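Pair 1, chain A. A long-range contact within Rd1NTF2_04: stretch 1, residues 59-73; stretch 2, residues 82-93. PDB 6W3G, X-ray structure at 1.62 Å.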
# COMPACT_ATOMS: atom_id res chain seq x y z
N HIS A 59 2.36 -11.77 -3.76
CA HIS A 59 1.45 -12.88 -3.47
C HIS A 59 0.02 -12.52 -3.85
O HIS A 59 -0.70 -13.35 -4.42
CB HIS A 59 1.53 -13.27 -2.00
CG HIS A 59 0.31 -14.00 -1.51
ND1 HIS A 59 -0.80 -13.35 -1.03
CD2 HIS A 59 0.03 -15.32 -1.43
CE1 HIS A 59 -1.72 -14.23 -0.68
NE2 HIS A 59 -1.23 -15.44 -0.91
N LEU A 60 -0.43 -11.31 -3.51
CA LEU A 60 -1.77 -10.88 -3.90
C LEU A 60 -1.93 -10.87 -5.41
O LEU A 60 -2.93 -11.38 -5.95
CB LEU A 60 -2.05 -9.48 -3.34
CG LEU A 60 -2.02 -9.36 -1.82
CD1 LEU A 60 -2.06 -7.90 -1.41
CD2 LEU A 60 -3.18 -10.14 -1.23
N VAL A 61 -0.97 -10.27 -6.11
CA VAL A 61 -1.04 -10.16 -7.56
C VAL A 61 -1.18 -11.54 -8.19
O VAL A 61 -1.93 -11.73 -9.15
CB VAL A 61 0.19 -9.41 -8.08
CG1 VAL A 61 0.30 -9.53 -9.58
CG2 VAL A 61 0.14 -7.95 -7.65
N ASP A 62 -0.45 -12.52 -7.67
CA ASP A 62 -0.46 -13.85 -8.26
C ASP A 62 -1.78 -14.58 -8.01
O ASP A 62 -2.13 -15.49 -8.77
CB ASP A 62 0.70 -14.69 -7.72
CG ASP A 62 2.07 -14.14 -8.10
OD1 ASP A 62 2.16 -13.41 -9.10
OD2 ASP A 62 3.06 -14.47 -7.41
N ARG A 63 -2.52 -14.21 -6.96
CA ARG A 63 -3.63 -15.04 -6.51
C ARG A 63 -4.97 -14.64 -7.10
O ARG A 63 -5.84 -15.50 -7.29
CB ARG A 63 -3.71 -15.01 -4.98
CG ARG A 63 -5.01 -15.57 -4.39
CD ARG A 63 -4.96 -15.63 -2.87
NE ARG A 63 -6.26 -15.96 -2.30
N TYR A 64 -5.15 -13.37 -7.43
CA TYR A 64 -6.46 -12.83 -7.78
C TYR A 64 -6.57 -12.51 -9.26
O TYR A 64 -5.60 -12.13 -9.93
CB TYR A 64 -6.75 -11.58 -6.92
CG TYR A 64 -6.97 -11.93 -5.47
CD1 TYR A 64 -8.15 -12.50 -5.03
CD2 TYR A 64 -5.95 -11.71 -4.53
CE1 TYR A 64 -8.33 -12.83 -3.70
CE2 TYR A 64 -6.12 -12.04 -3.21
CZ TYR A 64 -7.31 -12.60 -2.79
OH TYR A 64 -7.48 -12.92 -1.47
N ASP A 65 -7.79 -12.69 -9.78
CA ASP A 65 -8.08 -12.38 -11.18
C ASP A 65 -7.90 -10.89 -11.45
O ASP A 65 -7.40 -10.50 -12.51
CB ASP A 65 -9.51 -12.80 -11.51
CG ASP A 65 -9.80 -14.23 -11.17
OD1 ASP A 65 -8.86 -15.07 -11.22
OD2 ASP A 65 -10.98 -14.53 -10.89
N HIS A 66 -8.34 -10.06 -10.53
CA HIS A 66 -8.21 -8.62 -10.67
C HIS A 66 -8.15 -8.00 -9.29
O HIS A 66 -8.78 -8.48 -8.35
CB HIS A 66 -9.39 -8.04 -11.45
CG HIS A 66 -9.27 -6.58 -11.71
ND1 HIS A 66 -9.89 -5.63 -10.94
CD2 HIS A 66 -8.55 -5.90 -12.64
CE1 HIS A 66 -9.59 -4.43 -11.39
NE2 HIS A 66 -8.78 -4.57 -12.42
N ILE A 67 -7.38 -6.92 -9.18
CA ILE A 67 -7.29 -6.14 -7.95
C ILE A 67 -7.54 -4.68 -8.30
O ILE A 67 -6.83 -4.10 -9.13
CB ILE A 67 -5.92 -6.29 -7.25
CG1 ILE A 67 -5.64 -7.76 -6.93
CG2 ILE A 67 -5.88 -5.44 -5.94
CD1 ILE A 67 -4.30 -7.99 -6.26
N GLU A 68 -8.55 -4.09 -7.68
CA GLU A 68 -8.92 -2.70 -7.89
C GLU A 68 -8.59 -1.94 -6.62
O GLU A 68 -9.00 -2.33 -5.53
CB GLU A 68 -10.41 -2.57 -8.23
CG GLU A 68 -10.85 -1.16 -8.61
CD GLU A 68 -12.35 -1.05 -8.80
OE1 GLU A 68 -13.04 -0.61 -7.85
OE2 GLU A 68 -12.85 -1.42 -9.89
N ILE A 69 -7.82 -0.86 -6.76
CA ILE A 69 -7.43 -0.04 -5.62
C ILE A 69 -8.03 1.34 -5.81
O ILE A 69 -7.83 1.97 -6.85
CB ILE A 69 -5.90 0.01 -5.47
CG1 ILE A 69 -5.37 -1.40 -5.20
CG2 ILE A 69 -5.49 0.99 -4.37
CD1 ILE A 69 -3.89 -1.50 -5.09
N ARG A 70 -8.81 1.78 -4.83
CA ARG A 70 -9.40 3.10 -4.87
C ARG A 70 -8.86 3.89 -3.69
O ARG A 70 -8.95 3.45 -2.54
CB ARG A 70 -10.93 3.05 -4.85
CG ARG A 70 -11.51 2.60 -3.57
N ILE A 71 -8.29 5.05 -3.99
CA ILE A 71 -7.79 5.96 -2.96
C ILE A 71 -8.98 6.77 -2.46
O ILE A 71 -9.52 7.60 -3.19
CB ILE A 71 -6.69 6.87 -3.51
CG1 ILE A 71 -5.55 6.04 -4.14
CG2 ILE A 71 -6.19 7.79 -2.40
CD1 ILE A 71 -4.79 5.14 -3.15
N ASP A 72 -9.39 6.53 -1.21
CA ASP A 72 -10.59 7.15 -0.66
C ASP A 72 -10.31 8.49 0.02
O ASP A 72 -11.05 9.46 -0.18
CB ASP A 72 -11.25 6.21 0.34
CG ASP A 72 -11.77 4.93 -0.32
OD1 ASP A 72 -12.20 4.98 -1.49
OD2 ASP A 72 -11.74 3.86 0.33
N HIS A 73 -9.27 8.56 0.84
CA HIS A 73 -8.96 9.79 1.58
C HIS A 73 -7.46 9.99 1.60
O HIS A 73 -6.71 9.05 1.87
CB HIS A 73 -9.52 9.72 3.01
CG HIS A 73 -10.97 9.35 3.07
ND1 HIS A 73 -11.97 10.20 2.64
CD2 HIS A 73 -11.58 8.22 3.48
CE1 HIS A 73 -13.14 9.61 2.80
NE2 HIS A 73 -12.93 8.41 3.31
N SER A 82 -1.68 10.75 5.56
CA SER A 82 -2.52 9.61 5.87
C SER A 82 -3.37 9.30 4.65
O SER A 82 -4.00 10.20 4.09
CB SER A 82 -3.42 9.88 7.08
OG SER A 82 -4.24 8.75 7.33
N ILE A 83 -3.37 8.04 4.23
CA ILE A 83 -4.14 7.61 3.07
C ILE A 83 -5.00 6.43 3.48
O ILE A 83 -4.50 5.45 4.02
CB ILE A 83 -3.23 7.23 1.89
CG1 ILE A 83 -2.46 8.46 1.43
CG2 ILE A 83 -4.07 6.64 0.74
CD1 ILE A 83 -1.45 8.21 0.34
N VAL A 84 -6.31 6.55 3.24
CA VAL A 84 -7.25 5.45 3.41
C VAL A 84 -7.59 4.97 2.01
O VAL A 84 -7.96 5.78 1.15
CB VAL A 84 -8.52 5.88 4.15
CG1 VAL A 84 -9.47 4.71 4.24
CG2 VAL A 84 -8.18 6.38 5.53
N PHE A 85 -7.43 3.67 1.77
CA PHE A 85 -7.77 3.11 0.47
C PHE A 85 -8.49 1.79 0.67
O PHE A 85 -8.34 1.11 1.69
CB PHE A 85 -6.54 2.96 -0.43
CG PHE A 85 -5.47 2.03 0.08
CD1 PHE A 85 -5.43 0.71 -0.34
CD2 PHE A 85 -4.48 2.49 0.94
CE1 PHE A 85 -4.45 -0.15 0.10
CE2 PHE A 85 -3.49 1.63 1.38
CZ PHE A 85 -3.47 0.31 0.95
N THR A 86 -9.34 1.46 -0.29
CA THR A 86 -10.02 0.18 -0.30
C THR A 86 -9.46 -0.66 -1.44
O THR A 86 -9.05 -0.13 -2.48
CB THR A 86 -11.52 0.34 -0.39
OG1 THR A 86 -11.84 1.30 -1.40
CG2 THR A 86 -12.07 0.82 0.91
N VAL A 87 -9.43 -1.96 -1.24
CA VAL A 87 -8.92 -2.89 -2.23
C VAL A 87 -9.99 -3.94 -2.47
O VAL A 87 -10.48 -4.54 -1.51
CB VAL A 87 -7.60 -3.53 -1.78
CG1 VAL A 87 -7.01 -4.39 -2.90
CG2 VAL A 87 -6.59 -2.46 -1.36
N HIS A 88 -10.36 -4.13 -3.73
CA HIS A 88 -11.32 -5.14 -4.15
C HIS A 88 -10.54 -6.26 -4.83
O HIS A 88 -9.96 -6.04 -5.90
CB HIS A 88 -12.35 -4.55 -5.11
CG HIS A 88 -13.05 -3.33 -4.59
ND1 HIS A 88 -13.84 -2.53 -5.39
CD2 HIS A 88 -13.10 -2.79 -3.35
CE1 HIS A 88 -14.33 -1.54 -4.67
NE2 HIS A 88 -13.90 -1.67 -3.43
N TYR A 89 -10.53 -7.44 -4.20
CA TYR A 89 -9.84 -8.63 -4.68
C TYR A 89 -10.86 -9.58 -5.29
O TYR A 89 -11.70 -10.13 -4.57
CB TYR A 89 -9.12 -9.34 -3.53
CG TYR A 89 -8.10 -8.53 -2.76
CD1 TYR A 89 -6.80 -8.39 -3.23
CD2 TYR A 89 -8.42 -7.95 -1.53
CE1 TYR A 89 -5.85 -7.68 -2.52
CE2 TYR A 89 -7.47 -7.22 -0.82
CZ TYR A 89 -6.19 -7.10 -1.32
OH TYR A 89 -5.22 -6.39 -0.64
N GLU A 90 -10.79 -9.82 -6.61
CA GLU A 90 -11.72 -10.71 -7.28
C GLU A 90 -11.06 -12.05 -7.59
O GLU A 90 -9.95 -12.08 -8.16
CB GLU A 90 -12.23 -10.08 -8.58
CG GLU A 90 -13.21 -10.95 -9.31
CD GLU A 90 -13.70 -10.30 -10.57
OE1 GLU A 90 -13.26 -9.17 -10.85
OE2 GLU A 90 -14.52 -10.94 -11.27
N LYS A 91 -11.74 -13.13 -7.23
CA LYS A 91 -11.27 -14.49 -7.48
C LYS A 91 -12.48 -15.37 -7.78
O LYS A 91 -13.25 -15.67 -6.87
CB LYS A 91 -10.49 -15.05 -6.29
CG LYS A 91 -9.83 -16.39 -6.56
CD LYS A 91 -8.95 -16.84 -5.40
CE LYS A 91 -8.17 -18.11 -5.73
NZ LYS A 91 -7.17 -17.92 -6.82
N ASN A 92 -12.62 -15.77 -9.04
CA ASN A 92 -13.59 -16.78 -9.43
C ASN A 92 -15.01 -16.40 -9.02
O ASN A 92 -15.73 -17.17 -8.39
CB ASN A 92 -13.21 -18.14 -8.83
CG ASN A 92 -13.89 -19.29 -9.55
OD1 ASN A 92 -14.33 -19.14 -10.69
ND2 ASN A 92 -13.98 -20.44 -8.89
N GLY A 93 -15.42 -15.19 -9.41
CA GLY A 93 -16.77 -14.75 -9.15
C GLY A 93 -17.06 -14.39 -7.71
O GLY A 93 -18.22 -14.27 -7.33
O HOH W 1 -13.64 -13.73 -10.96
O HOH W 2 -11.48 -6.05 -8.56

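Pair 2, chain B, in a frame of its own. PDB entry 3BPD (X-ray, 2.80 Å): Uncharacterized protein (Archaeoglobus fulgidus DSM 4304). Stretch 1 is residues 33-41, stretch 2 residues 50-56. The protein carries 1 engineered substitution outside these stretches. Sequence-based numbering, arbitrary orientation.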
# COMPACT_ATOMS: atom_id res chain seq x y z
N ASN B 33 29.27 4.96 -10.45
CA ASN B 33 28.05 5.75 -10.42
C ASN B 33 26.81 4.88 -10.28
O ASN B 33 25.69 5.39 -10.24
CB ASN B 33 27.95 6.64 -11.66
CG ASN B 33 28.63 7.98 -11.46
OD1 ASN B 33 28.82 8.73 -12.42
ND2 ASN B 33 28.98 8.29 -10.21
N VAL B 34 27.00 3.56 -10.20
CA VAL B 34 25.88 2.67 -10.02
C VAL B 34 25.68 2.40 -8.53
O VAL B 34 26.55 1.85 -7.87
CB VAL B 34 26.09 1.35 -10.80
CG1 VAL B 34 25.19 0.25 -10.26
CG2 VAL B 34 25.79 1.58 -12.26
N ASP B 35 24.54 2.84 -8.02
CA ASP B 35 24.19 2.67 -6.62
C ASP B 35 23.73 1.25 -6.31
O ASP B 35 23.94 0.75 -5.21
CB ASP B 35 23.07 3.63 -6.24
CG ASP B 35 23.54 5.07 -6.11
OD1 ASP B 35 22.68 5.98 -6.19
OD2 ASP B 35 24.76 5.28 -5.92
N GLY B 36 23.09 0.62 -7.29
CA GLY B 36 22.61 -0.74 -7.09
C GLY B 36 22.00 -1.34 -8.34
O GLY B 36 21.70 -0.62 -9.30
N VAL B 37 21.81 -2.65 -8.32
CA VAL B 37 21.24 -3.36 -9.46
C VAL B 37 20.28 -4.46 -9.03
O VAL B 37 20.55 -5.21 -8.10
CB VAL B 37 22.33 -4.00 -10.32
CG1 VAL B 37 21.70 -4.74 -11.49
CG2 VAL B 37 23.28 -2.94 -10.83
N ASN B 38 19.16 -4.54 -9.72
CA ASN B 38 18.19 -5.58 -9.44
C ASN B 38 17.89 -6.33 -10.72
O ASN B 38 17.50 -5.75 -11.74
CB ASN B 38 16.90 -5.02 -8.88
CG ASN B 38 15.84 -6.09 -8.70
OD1 ASN B 38 15.42 -6.74 -9.66
ND2 ASN B 38 15.39 -6.28 -7.46
N ILE B 39 18.10 -7.64 -10.68
CA ILE B 39 17.80 -8.43 -11.85
C ILE B 39 16.68 -9.40 -11.52
O ILE B 39 16.80 -10.26 -10.64
CB ILE B 39 19.05 -9.17 -12.35
CG1 ILE B 39 20.08 -8.14 -12.81
CG2 ILE B 39 18.68 -10.04 -13.53
CD1 ILE B 39 21.28 -8.73 -13.49
N HIS B 40 15.56 -9.22 -12.20
CA HIS B 40 14.41 -10.07 -12.00
C HIS B 40 14.26 -11.07 -13.14
O HIS B 40 14.34 -10.70 -14.32
CB HIS B 40 13.15 -9.22 -11.92
CG HIS B 40 11.90 -10.02 -11.82
ND1 HIS B 40 11.52 -10.68 -10.67
CD2 HIS B 40 10.96 -10.32 -12.75
CE1 HIS B 40 10.40 -11.34 -10.89
NE2 HIS B 40 10.04 -11.14 -12.15
N LEU B 41 14.06 -12.33 -12.79
CA LEU B 41 13.90 -13.39 -13.78
C LEU B 41 12.44 -13.45 -14.23
O LEU B 41 11.54 -13.75 -13.43
CB LEU B 41 14.32 -14.74 -13.20
CG LEU B 41 14.05 -15.97 -14.07
CD1 LEU B 41 14.78 -15.84 -15.39
CD2 LEU B 41 14.50 -17.22 -13.33
N ASN B 50 14.53 -14.56 -20.09
CA ASN B 50 14.07 -13.20 -20.24
C ASN B 50 14.17 -12.66 -18.81
O ASN B 50 13.66 -13.26 -17.87
CB ASN B 50 12.62 -13.16 -20.74
CG ASN B 50 12.52 -13.38 -22.25
OD1 ASN B 50 13.14 -12.66 -23.03
ND2 ASN B 50 11.75 -14.39 -22.67
N ILE B 51 14.87 -11.54 -18.67
CA ILE B 51 15.08 -10.94 -17.36
C ILE B 51 14.83 -9.43 -17.38
O ILE B 51 15.04 -8.77 -18.40
CB ILE B 51 16.53 -11.21 -16.86
CG1 ILE B 51 17.54 -10.57 -17.81
CG2 ILE B 51 16.78 -12.71 -16.79
CD1 ILE B 51 19.01 -10.79 -17.41
N LYS B 52 14.37 -8.89 -16.25
CA LYS B 52 14.13 -7.45 -16.10
C LYS B 52 15.27 -6.86 -15.24
O LYS B 52 15.48 -7.30 -14.11
CB LYS B 52 12.79 -7.19 -15.40
CG LYS B 52 11.81 -6.38 -16.23
CD LYS B 52 11.24 -7.21 -17.37
CE LYS B 52 10.28 -6.41 -18.24
NZ LYS B 52 9.41 -7.33 -19.03
N ILE B 53 16.01 -5.90 -15.79
CA ILE B 53 17.12 -5.28 -15.07
C ILE B 53 16.80 -3.85 -14.63
O ILE B 53 16.43 -3.01 -15.45
CB ILE B 53 18.41 -5.22 -15.92
CG1 ILE B 53 18.89 -6.64 -16.28
CG2 ILE B 53 19.50 -4.49 -15.16
CD1 ILE B 53 20.10 -6.69 -17.24
N THR B 54 16.93 -3.59 -13.33
CA THR B 54 16.67 -2.26 -12.80
C THR B 54 18.01 -1.75 -12.27
O THR B 54 18.62 -2.36 -11.39
CB THR B 54 15.65 -2.30 -11.63
OG1 THR B 54 14.42 -2.84 -12.10
CG2 THR B 54 15.40 -0.91 -11.08
N ILE B 55 18.45 -0.63 -12.83
CA ILE B 55 19.71 0.00 -12.44
C ILE B 55 19.46 1.37 -11.84
O ILE B 55 18.80 2.23 -12.44
CB ILE B 55 20.63 0.18 -13.64
CG1 ILE B 55 20.80 -1.15 -14.36
CG2 ILE B 55 21.99 0.66 -13.18
CD1 ILE B 55 21.64 -1.05 -15.59
N LEU B 56 19.99 1.56 -10.63
CA LEU B 56 19.86 2.82 -9.91
C LEU B 56 21.25 3.47 -9.81
O LEU B 56 22.26 2.78 -9.74
CB LEU B 56 19.31 2.56 -8.50
CG LEU B 56 19.09 3.82 -7.66
CD1 LEU B 56 18.08 4.70 -8.39
CD2 LEU B 56 18.60 3.48 -6.26

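What backbone arrangement do the two pairs share? Each is a pair of neighbouring antiparallel strands, and N, CA and C of 14 central residues superpose with an RMSD of 0.3 Å. The same ladder runs through both. In pair 1, Glu A68 N donates to His A88 O at 3.0 Å and His A88 N to Glu A68 O at 2.9 Å; at the matching positions of pair 2, Asn B38 N reaches Thr B54 O at 2.8 Å and Thr B54 N reaches Asn B38 O at 2.7 Å. Between such rungs lie non-hydrogen-bonded pairs, Ile A69 with Val A87 and Ile B39 with Ile B53, so successive side chains alternate between the two faces of the sheet.

How is the face that carries these isoleucines packed? Ile A69 and Ile B39 coincide, and both take the m, t rotamer. Their neighbours differ: Phe A85 replaces Ile B51, and Tyr A89 replaces Ile B55. In pair 1, Ile A69 CG2 lies 4.0 Å from Phe A85 CD1; in pair 2, Ile B39 CG2 lies 4.0 Å from Ile B51 CD1, so an aromatic ring and an aliphatic branch meet the same methyl at the same distance. One step along, Ile A67 CG1 sits 3.9 Å from Tyr A89 CD1, whereas Val B37 CG2 and Ile B55 CG2 are 4.5 Å apart, a looser contact between smaller side chains.

What happens where the first strand begins? Asp A65 and Asp B35 match closely, side chains included, and each backbone N donates to the facing carbonyl: Asp A65 N to Glu A90 O at 2.8 Å, a weak bond, and Asp B35 N to Leu B56 O at 2.9 Å. The preceding positions, Tyr A64 and Val B34, pack differently. Tyr A89 CB lies over one face of the Tyr A64 ring, 3.6 Å from its centroid, a CH-pi contact. Val B34 makes a purely aliphatic contact instead, its CG2 4.0 Å from Ile B55 CG2.

How do the opposite faces compare? Pair 1 places Glu A68 beside His A88, with Glu A68 OE1 3.2 Å from His A88 ND1, while pair 2 has Asn B38 beside Thr B54, with Asn B38 CB 4.1 Å from Thr B54 CB. His A66 corresponds to Gly B36, which has no side chain to set beside Leu B56; in pair 1, His A66 CB comes within 4.1 Å of Glu A90 OE1. The shared ladder thus accommodates both charged or polar pairings and a glycine–leucine pairing.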